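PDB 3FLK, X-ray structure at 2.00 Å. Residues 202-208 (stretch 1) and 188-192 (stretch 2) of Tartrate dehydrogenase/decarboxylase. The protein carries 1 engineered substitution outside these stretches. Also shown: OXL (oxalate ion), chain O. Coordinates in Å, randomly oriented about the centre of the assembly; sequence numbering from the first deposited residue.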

# COMPACT_ATOMS: atom_id res chain seq x y z
N TYR A 202 16.28 -9.46 5.18
CA TYR A 202 16.17 -10.63 6.04
C TYR A 202 14.94 -11.48 5.72
O TYR A 202 15.03 -12.71 5.64
CB TYR A 202 16.15 -10.21 7.52
CG TYR A 202 15.98 -11.38 8.45
CD1 TYR A 202 17.05 -12.25 8.71
CD2 TYR A 202 14.76 -11.63 9.07
CE1 TYR A 202 16.89 -13.34 9.56
CE2 TYR A 202 14.59 -12.71 9.93
CZ TYR A 202 15.66 -13.56 10.17
OH TYR A 202 15.50 -14.63 11.01
N TRP A 203 13.79 -10.83 5.54
CA TRP A 203 12.56 -11.49 5.12
C TRP A 203 12.78 -12.25 3.81
O TRP A 203 12.39 -13.41 3.69
CB TRP A 203 11.42 -10.46 5.00
CG TRP A 203 10.12 -10.96 4.40
CD1 TRP A 203 9.79 -10.97 3.07
CD2 TRP A 203 8.99 -11.47 5.10
NE1 TRP A 203 8.52 -11.47 2.90
CE2 TRP A 203 8.00 -11.79 4.13
CE3 TRP A 203 8.70 -11.70 6.45
CZ2 TRP A 203 6.76 -12.33 4.47
CZ3 TRP A 203 7.46 -12.24 6.79
CH2 TRP A 203 6.50 -12.54 5.80
N ASP A 204 13.44 -11.59 2.85
CA ASP A 204 13.81 -12.22 1.57
C ASP A 204 14.71 -13.45 1.76
O ASP A 204 14.50 -14.48 1.12
CB ASP A 204 14.51 -11.21 0.66
CG ASP A 204 13.59 -10.10 0.18
OD1 ASP A 204 12.40 -10.09 0.56
OD2 ASP A 204 14.06 -9.23 -0.58
N LYS A 205 15.70 -13.33 2.65
CA LYS A 205 16.62 -14.42 2.94
C LYS A 205 15.89 -15.65 3.50
O LYS A 205 16.14 -16.78 3.07
CB LYS A 205 17.70 -13.95 3.93
CG LYS A 205 18.95 -14.80 3.95
CD LYS A 205 20.00 -14.19 4.87
CE LYS A 205 21.31 -14.96 4.82
NZ LYS A 205 22.40 -14.23 5.53
N ARG A 206 14.97 -15.41 4.43
CA ARG A 206 14.18 -16.50 5.01
C ARG A 206 13.18 -17.09 4.01
O ARG A 206 12.88 -18.29 4.06
CB ARG A 206 13.45 -16.05 6.29
CG ARG A 206 14.36 -15.58 7.44
CD ARG A 206 15.54 -16.53 7.71
NE ARG A 206 15.10 -17.87 8.11
CZ ARG A 206 15.88 -18.96 8.09
NH1 ARG A 206 17.14 -18.88 7.68
NH2 ARG A 206 15.38 -20.13 8.47
N THR A 207 12.66 -16.26 3.11
CA THR A 207 11.75 -16.70 2.05
C THR A 207 12.47 -17.66 1.10
O THR A 207 11.96 -18.74 0.80
CB THR A 207 11.14 -15.52 1.27
OG1 THR A 207 10.56 -14.58 2.19
CG2 THR A 207 10.06 -16.00 0.31
N GLU A 208 13.66 -17.26 0.66
CA GLU A 208 14.53 -18.11 -0.16
C GLU A 208 14.82 -19.45 0.52
O GLU A 208 14.76 -20.50 -0.12
CB GLU A 208 15.85 -17.40 -0.48
CG GLU A 208 15.73 -16.26 -1.47
CD GLU A 208 16.95 -15.36 -1.49
OE1 GLU A 208 18.09 -15.89 -1.50
OE2 GLU A 208 16.78 -14.12 -1.50
C1 OXL O . 10.88 4.86 -4.79
C2 OXL O . 11.28 3.48 -4.47
O1 OXL O . 9.87 5.03 -5.51
O2 OXL O . 12.35 3.27 -3.85
O3 OXL O . 11.53 5.82 -4.33
O4 OXL O . 10.53 2.54 -4.83
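Stretch 2, residues 188-192: TSATK

Residues 188-191 form an extended strand, with phi between -78° and -140° and psi between 123° and 174°, laid nearly antiparallel against the helix of 202-208: the N-to-C directions of the two axes make an angle of 164°, and the axes approach to 9.3 Å. The register agrees with this sense, since the CA of Thr191 lies 7.3 Å from the CA of Asp204, while the CA of Ser189 lies 7.7 Å from the CA of Thr207. Strand alternation sets the pattern: the CA-to-CB bonds of Ser189 and Thr191 point toward the helix, that of Ala190 sideways.

Ser189 adopts the t rotamer (chi1 -173°), which places OG at the edge of the Trp203 indole, near the ring plane. Trp203 is also t (chi1 172°, chi2 -89°), and its NE1 donates to Ser189 OG at 2.8 Å, with an N-H...acceptor angle of 144°. Ala190 O is 3.3 Å from Trp203 NE1, but the angle is too poor for a hydrogen bond.

Thr191, likewise t (chi1 -169°), brings OG1 within 2.7 Å of Asp204 OD1, to which it donates; the position of this hydroxyl is less certain because it is too close to an atom elsewhere. Asp204 starts sideways, yet its m rotamer (chi1 -67°) carries the carboxylate nearer the strand.

Thr207, m at -52°, turns its hydroxyl back along the helix, where OG1 donates to Trp203 O at 2.6 Å. Thr207 OG1 remains 3.7 Å from Ser189 OG, a contact that is not a hydrogen bond; a water joins the two sides, its O 2.9 Å from Ser189 OG, donating to Asp204 OD1 at 2.7 Å and weakly to Thr207 OG1 at 3.3 Å.

Beyond the strand, the CA-to-CB bond of Lys192 points away from the helix, and its NZ donates to oxalate O4 at 3.2 Å.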

# COMPACT_ATOMS: atom_id res chain seq x y z
N THR A 188 3.52 -15.48 -3.83
CA THR A 188 4.12 -14.16 -4.00
C THR A 188 4.45 -13.60 -2.63
O THR A 188 3.60 -13.56 -1.74
CB THR A 188 3.18 -13.19 -4.76
OG1 THR A 188 2.88 -13.73 -6.05
CG2 THR A 188 3.84 -11.82 -4.95
N SER A 189 5.71 -13.19 -2.45
CA SER A 189 6.16 -12.59 -1.21
C SER A 189 6.21 -11.07 -1.35
O SER A 189 6.87 -10.55 -2.25
CB SER A 189 7.55 -13.13 -0.84
OG SER A 189 7.94 -12.67 0.45
N ALA A 190 5.49 -10.37 -0.47
CA ALA A 190 5.56 -8.91 -0.42
C ALA A 190 6.84 -8.48 0.28
O ALA A 190 7.14 -8.94 1.38
CB ALA A 190 4.34 -8.33 0.29
N THR A 191 7.59 -7.59 -0.36
CA THR A 191 8.85 -7.11 0.20
C THR A 191 9.08 -5.61 -0.03
O THR A 191 8.29 -4.95 -0.70
CB THR A 191 10.06 -7.96 -0.31
OG1 THR A 191 11.24 -7.64 0.45
CG2 THR A 191 10.33 -7.73 -1.78
N LYS A 192 10.14 -5.08 0.57
CA LYS A 192 10.64 -3.73 0.25
C LYS A 192 12.12 -3.68 0.63
O LYS A 192 12.54 -2.84 1.43
CB LYS A 192 9.83 -2.63 0.95
CG LYS A 192 9.84 -1.29 0.19
CD LYS A 192 9.55 -1.50 -1.30
CE LYS A 192 9.25 -0.20 -2.03
NZ LYS A 192 10.47 0.60 -2.34
O HOH W 1 10.71 -12.16 -0.01